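Local coordinates for LBCATS-a (Synthetic construct, PDB 5EY5), which probably works as a tryptophan synthase alpha subunit, releasing indole from indole-3-glycerol phosphate, and here holds sn-glycerol-3-phosphate in a TIM barrel, at residues Phe22-Asp27 and Gln69-Ser74; Ile48-Pro53 and Val95-Leu100. All blocks are in the same frame, centred on the assembly; numbering follows the deposited sequence.

Contact 1: residues Phe22-Asp27 and Gln69-Ser74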
loop_
_atom_site.group_PDB
_atom_site.type_symbol
_atom_site.label_atom_id
_atom_site.label_comp_id
_atom_site.label_asym_id
_atom_site.label_seq_id
_atom_site.Cartn_x
_atom_site.Cartn_y
_atom_site.Cartn_z
ATOM N N PHE A 22 -40.116 28.457 -12.364
ATOM C CA PHE A 22 -39.663 27.083 -12.579
ATOM C C PHE A 22 -40.034 26.227 -11.374
ATOM O O PHE A 22 -39.700 26.587 -10.240
ATOM C CB PHE A 22 -38.144 27.032 -12.785
ATOM C CG PHE A 22 -37.566 25.647 -12.643
ATOM C CD1 PHE A 22 -37.325 24.870 -13.760
ATOM C CD2 PHE A 22 -37.275 25.118 -11.389
ATOM C CE1 PHE A 22 -36.797 23.593 -13.632
ATOM C CE2 PHE A 22 -36.773 23.857 -11.257
ATOM C CZ PHE A 22 -36.525 23.085 -12.374
ATOM N N ILE A 23 -40.690 25.082 -11.609
ATOM C CA ILE A 23 -40.781 24.034 -10.598
ATOM C C ILE A 23 -40.325 22.711 -11.196
ATOM O O ILE A 23 -40.393 22.490 -12.404
ATOM C CB ILE A 23 -42.204 23.862 -10.012
ATOM C CG1 ILE A 23 -43.200 23.548 -11.137
ATOM C CG2 ILE A 23 -42.593 25.078 -9.177
ATOM C CD1 ILE A 23 -44.581 23.223 -10.625
ATOM N N THR A 24 -39.872 21.817 -10.320
ATOM C CA THR A 24 -39.546 20.455 -10.732
ATOM C C THR A 24 -40.823 19.632 -10.829
ATOM O O THR A 24 -41.594 19.564 -9.873
ATOM C CB THR A 24 -38.578 19.810 -9.737
ATOM O OG1 THR A 24 -37.321 20.496 -9.768
ATOM C CG2 THR A 24 -38.358 18.315 -10.068
ATOM N N ALA A 25 -41.036 18.978 -11.967
ATOM C CA ALA A 25 -42.223 18.144 -12.111
ATOM C C ALA A 25 -42.107 16.886 -11.253
ATOM O O ALA A 25 -41.079 16.193 -11.280
ATOM C CB ALA A 25 -42.441 17.756 -13.576
ATOM N N GLY A 26 -43.179 16.574 -10.515
ATOM C CA GLY A 26 -43.197 15.413 -9.644
ATOM C C GLY A 26 -42.653 15.646 -8.254
ATOM O O GLY A 26 -42.480 14.681 -7.502
ATOM N N ASP A 27 -42.372 16.886 -7.887
ATOM C CA ASP A 27 -41.922 17.201 -6.537
ATOM C C ASP A 27 -42.968 18.047 -5.823
ATOM O O ASP A 27 -43.176 19.198 -6.199
ATOM C CB ASP A 27 -40.600 17.958 -6.572
ATOM C CG ASP A 27 -40.279 18.623 -5.253
ATOM O OD1 ASP A 27 -40.412 17.949 -4.207
ATOM O OD2 ASP A 27 -39.904 19.823 -5.264
ATOM N N GLN A 69 -34.169 14.675 -6.904
ATOM C CA GLN A 69 -34.092 13.382 -6.248
ATOM C C GLN A 69 -35.452 12.991 -5.667
ATOM O O GLN A 69 -35.824 11.815 -5.673
ATOM C CB GLN A 69 -33.030 13.409 -5.149
ATOM C CG GLN A 69 -31.598 13.158 -5.638
ATOM C CD GLN A 69 -31.359 11.718 -6.088
ATOM O OE1 GLN A 69 -31.133 10.824 -5.265
ATOM N NE2 GLN A 69 -31.396 11.492 -7.401
ATOM N N ARG A 70 -36.161 13.952 -5.083
ATOM C CA ARG A 70 -37.503 13.672 -4.581
ATOM C C ARG A 70 -38.437 13.279 -5.724
ATOM O O ARG A 70 -39.185 12.296 -5.628
ATOM C CB ARG A 70 -38.043 14.900 -3.847
ATOM C CG ARG A 70 -37.326 15.195 -2.521
ATOM C CD ARG A 70 -38.168 16.141 -1.696
ATOM N NE ARG A 70 -38.400 17.385 -2.424
ATOM C CZ ARG A 70 -37.602 18.443 -2.349
ATOM N NH1 ARG A 70 -36.517 18.395 -1.577
ATOM N NH2 ARG A 70 -37.892 19.542 -3.036
ATOM N N ALA A 71 -38.411 14.048 -6.813
ATOM C CA ALA A 71 -39.282 13.766 -7.953
ATOM C C ALA A 71 -38.983 12.395 -8.547
ATOM O O ALA A 71 -39.894 11.667 -8.948
ATOM C CB ALA A 71 -39.133 14.873 -9.001
ATOM N N LEU A 72 -37.713 12.002 -8.584
ATOM C CA LEU A 72 -37.385 10.686 -9.131
ATOM C C LEU A 72 -37.817 9.568 -8.195
ATOM O O LEU A 72 -38.232 8.496 -8.647
ATOM C CB LEU A 72 -35.890 10.587 -9.420
ATOM C CG LEU A 72 -35.436 11.208 -10.747
ATOM C CD1 LEU A 72 -33.931 10.975 -10.939
ATOM C CD2 LEU A 72 -36.236 10.638 -11.926
ATOM N N ALA A 73 -37.710 9.776 -6.883
ATOM C CA ALA A 73 -38.157 8.706 -5.995
ATOM C C ALA A 73 -39.676 8.581 -6.005
ATOM O O ALA A 73 -40.201 7.497 -5.730
ATOM C CB ALA A 73 -37.647 8.934 -4.570
ATOM N N SER A 74 -40.396 9.665 -6.326
ATOM C CA SER A 74 -41.850 9.594 -6.476
ATOM C C SER A 74 -42.271 9.015 -7.828
ATOM O O SER A 74 -43.464 9.038 -8.150
ATOM C CB SER A 74 -42.489 10.980 -6.282
ATOM O OG SER A 74 -42.347 11.777 -7.452
#
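This is a turn-to-helix contact at the C-terminal end of the first barrel strand, where the type II beta turn Thr24-Asp27 packs against the last part of helix 62-73. The turn begins the beta-alpha loop after the first strand of the TIM barrel, and the helix is the one that follows the second strand. A salt bridge clamps one flank of a small apolar centre, a worked example of how a strand end and a helix end can be fastened together. At the centre is the methyl of Ala71: Thr24 CG2, anti to its own backbone N, approaches Ala71 CB to 3.7 Å. The carbonyl Ala25 O faces the same methyl, 3.3 Å from Ala71 CB, and is buried without a hydrogen-bond partner. Gly26 occupies the third position of the turn with positive phi (87°), and the helix packs on its bare backbone. Gly26 O lies against the last helical turn, receiving a CA-H...O contact from Ala71 CA at 3.4 Å. Ser74, the first residue to leave helical geometry, places OG 2.9 Å from both Gly26 O and Ala71 O. On the other flank, Asp27 swings its carboxylate anti to the backbone N (chi1 165°) to meet Arg70, whose chain bends at chi3. The guanidinium grips side-on, with Arg70 NE 2.7 Å from Asp27 OD1 and Arg70 NH2 3.0 Å from Asp27 OD2. Both oxygens are met from above the carboxylate plane, although OD1 lies in the guanidinium plane, and the two groups are tilted 48° apart. This paired salt bridge should limit rotation of the carboxylate. Around the contact, Thr33 OG1 of helix 30-42 bonds Gly26 N, Ile240 of helix 234-241 packs on Asp27, and strand 48-51 runs beside strand 18-24.

Contact 2: residues Ile48-Pro53 and Val95-Leu100. With G3P (sn-glycerol-3-phosphate), chain E.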
loop_
_atom_site.group_PDB
_atom_site.type_symbol
_atom_site.label_atom_id
_atom_site.label_comp_id
_atom_site.label_asym_id
_atom_site.label_seq_id
_atom_site.Cartn_x
_atom_site.Cartn_y
_atom_site.Cartn_z
ATOM N N ILE A 48 -44.439 28.874 -17.853
ATOM C CA ILE A 48 -44.101 27.963 -16.772
ATOM C C ILE A 48 -43.029 27.021 -17.273
ATOM O O ILE A 48 -43.207 26.363 -18.311
ATOM C CB ILE A 48 -45.324 27.191 -16.262
ATOM C CG1 ILE A 48 -46.247 28.147 -15.512
ATOM C CG2 ILE A 48 -44.856 26.018 -15.389
ATOM C CD1 ILE A 48 -47.614 27.600 -15.266
ATOM N N GLU A 49 -41.905 26.984 -16.552
ATOM C CA GLU A 49 -40.872 25.985 -16.757
ATOM C C GLU A 49 -41.132 24.798 -15.843
ATOM O O GLU A 49 -41.307 24.964 -14.630
ATOM C CB GLU A 49 -39.484 26.563 -16.481
ATOM C CG GLU A 49 -39.025 27.601 -17.488
ATOM C CD GLU A 49 -37.657 28.187 -17.152
ATOM O OE1 GLU A 49 -37.277 29.191 -17.785
ATOM O OE2 GLU A 49 -36.966 27.638 -16.264
ATOM N N LEU A 50 -41.155 23.608 -16.432
ATOM C CA LEU A 50 -41.264 22.353 -15.694
ATOM C C LEU A 50 -39.942 21.610 -15.826
ATOM O O LEU A 50 -39.519 21.282 -16.939
ATOM C CB LEU A 50 -42.418 21.495 -16.222
ATOM C CG LEU A 50 -43.816 22.006 -15.850
ATOM C CD1 LEU A 50 -44.914 21.165 -16.521
ATOM C CD2 LEU A 50 -43.990 22.016 -14.351
ATOM N N GLY A 51 -39.291 21.354 -14.693
ATOM C CA GLY A 51 -38.046 20.608 -14.708
ATOM C C GLY A 51 -38.315 19.121 -14.790
ATOM O O GLY A 51 -39.058 18.568 -13.971
ATOM N N ILE A 52 -37.738 18.474 -15.799
ATOM C CA ILE A 52 -37.800 17.021 -15.927
ATOM C C ILE A 52 -36.667 16.456 -15.083
ATOM O O ILE A 52 -35.487 16.761 -15.359
ATOM C CB ILE A 52 -37.691 16.559 -17.383
ATOM C CG1 ILE A 52 -38.787 17.213 -18.241
ATOM C CG2 ILE A 52 -37.757 15.037 -17.457
ATOM C CD1 ILE A 52 -40.137 17.267 -17.588
ATOM N N PRO A 53 -36.960 15.706 -14.034
ATOM C CA PRO A 53 -35.912 15.381 -13.063
ATOM C C PRO A 53 -34.903 14.422 -13.669
ATOM O O PRO A 53 -35.263 13.473 -14.368
ATOM C CB PRO A 53 -36.687 14.733 -11.907
ATOM C CG PRO A 53 -37.940 14.146 -12.569
ATOM C CD PRO A 53 -38.283 15.166 -13.647
ATOM N N VAL A 95 -51.585 28.685 -21.464
ATOM C CA VAL A 95 -50.319 28.949 -20.760
ATOM C C VAL A 95 -49.169 28.261 -21.485
ATOM O O VAL A 95 -49.236 27.043 -21.732
ATOM C CB VAL A 95 -50.401 28.470 -19.314
ATOM C CG1 VAL A 95 -50.569 26.959 -19.274
ATOM C CG2 VAL A 95 -49.144 28.884 -18.567
ATOM N N PRO A 96 -48.091 28.975 -21.823
ATOM C CA PRO A 96 -46.935 28.307 -22.425
ATOM C C PRO A 96 -46.229 27.441 -21.396
ATOM O O PRO A 96 -46.009 27.851 -20.252
ATOM C CB PRO A 96 -46.048 29.470 -22.899
ATOM C CG PRO A 96 -46.987 30.652 -22.980
ATOM C CD PRO A 96 -47.978 30.442 -21.881
ATOM N N ILE A 97 -45.886 26.229 -21.811
ATOM C CA ILE A 97 -45.189 25.259 -20.974
ATOM C C ILE A 97 -43.845 24.975 -21.623
ATOM O O ILE A 97 -43.780 24.713 -22.831
ATOM C CB ILE A 97 -46.004 23.960 -20.810
ATOM C CG1 ILE A 97 -47.296 24.239 -20.055
ATOM C CG2 ILE A 97 -45.179 22.870 -20.084
ATOM C CD1 ILE A 97 -47.068 24.562 -18.598
ATOM N N VAL A 98 -42.779 25.060 -20.829
ATOM C CA VAL A 98 -41.420 24.742 -21.257
ATOM C C VAL A 98 -40.922 23.587 -20.404
ATOM O O VAL A 98 -41.049 23.626 -19.172
ATOM C CB VAL A 98 -40.484 25.956 -21.123
ATOM C CG1 VAL A 98 -39.028 25.560 -21.439
ATOM C CG2 VAL A 98 -40.949 27.076 -22.047
ATOM N N PHE A 99 -40.382 22.553 -21.060
ATOM C CA PHE A 99 -39.670 21.469 -20.387
ATOM C C PHE A 99 -38.201 21.842 -20.266
ATOM O O PHE A 99 -37.552 22.152 -21.273
ATOM C CB PHE A 99 -39.780 20.143 -21.145
ATOM C CG PHE A 99 -41.009 19.356 -20.833
ATOM C CD1 PHE A 99 -42.006 19.894 -20.040
ATOM C CD2 PHE A 99 -41.164 18.064 -21.326
ATOM C CE1 PHE A 99 -43.155 19.159 -19.755
ATOM C CE2 PHE A 99 -42.293 17.324 -21.047
ATOM C CZ PHE A 99 -43.296 17.875 -20.253
ATOM N N LEU A 100 -37.671 21.793 -19.041
ATOM C CA LEU A 100 -36.243 21.953 -18.813
ATOM C C LEU A 100 -35.726 20.562 -18.503
ATOM O O LEU A 100 -36.127 19.945 -17.507
ATOM C CB LEU A 100 -35.960 22.954 -17.688
ATOM C CG LEU A 100 -34.508 23.354 -17.406
ATOM C CD1 LEU A 100 -34.469 24.715 -16.705
ATOM C CD2 LEU A 100 -33.791 22.281 -16.575
HETATM O O1 G3P E . -34.835 28.119 -14.960
HETATM C C1 G3P E . -33.946 27.473 -14.099
HETATM C C2 G3P E . -34.170 27.917 -12.657
HETATM O O2 G3P E . -33.546 26.971 -11.836
HETATM C C3 G3P E . -33.630 29.340 -12.403
HETATM O O1P G3P E . -32.500 29.345 -11.563
HETATM O O4P G3P E . -33.160 28.189 -9.376
HETATM O O2P G3P E . -31.410 29.987 -9.259
HETATM O O3P G3P E . -33.731 30.610 -9.686
HETATM P P G3P E . -32.700 29.533 -9.932
HETATM O O HOH W 1 -34.234 19.290 -15.151
#
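Ile52 and Phe99 make the most sharply defined side-chain pairing between residues 48-53 and strand 97-100: Ile52 CD1 stands 3.8 Å from the centroid of the Phe99 ring, 6° off its normal, a CH-pi contact over the centre of one face. Leu50 meets the same ring obliquely through CB and crosses Ile97 obliquely, CD1 touching Ile97 CG2 at 4.0 Å. Ile97 and Ile48 instead lie side by side and point the same way, Ile97 CD1 touching Ile48 CB at 3.9 Å. Outside, Ile48 packs on helix 30-42, and Ile52, Ile97 and Phe99 on helix 78-91. The inward face carries Glu49, Val98 and Leu100. Extended beyond CG, Glu49 brings OE2 2.5 Å from O1 of the bound sn-glycerol-3-phosphate, accepting a hydrogen bond consistent with an ionised carboxylate. Leu100 lays CD1 3.8 Å from C1 of the ligand. Five near-straight backbone hydrogen bonds set Ile48 opposite Ile97, Glu49 opposite Val98, Leu50 opposite Phe99 and Gly51 opposite Leu100. A water bridges Ile52 O and Leu100 O. Parallel neighbouring strands with helix-packed outer faces, and a ligand held by inward residues near their C-terminal ends, are as in the TIM barrel of tryptophan synthase alpha chains.

Along the chain, residues 22-27 come first, then 48-53, 69-74 and 95-100, so the two contacts alternate and their loops cross. Contact 1 closes a loop that holds helix 30-42, strand 48-51 and the start of helix 62-73. Contact 2 closes a second loop that overlaps the first, a beta-alpha-beta crossover carrying helices 62-73 and 78-91 between neighbouring strands. The two contacts meet directly, with Ile23 O 2.8 Å from Gly51 N and Ala25 N 2.8 Å from Gly51 O, probable hydrogen bonds joining the first two barrel strands. Together they tie three consecutive strands to the helix that follows the second, connecting the barrel wall beside the ligand to its outer layer.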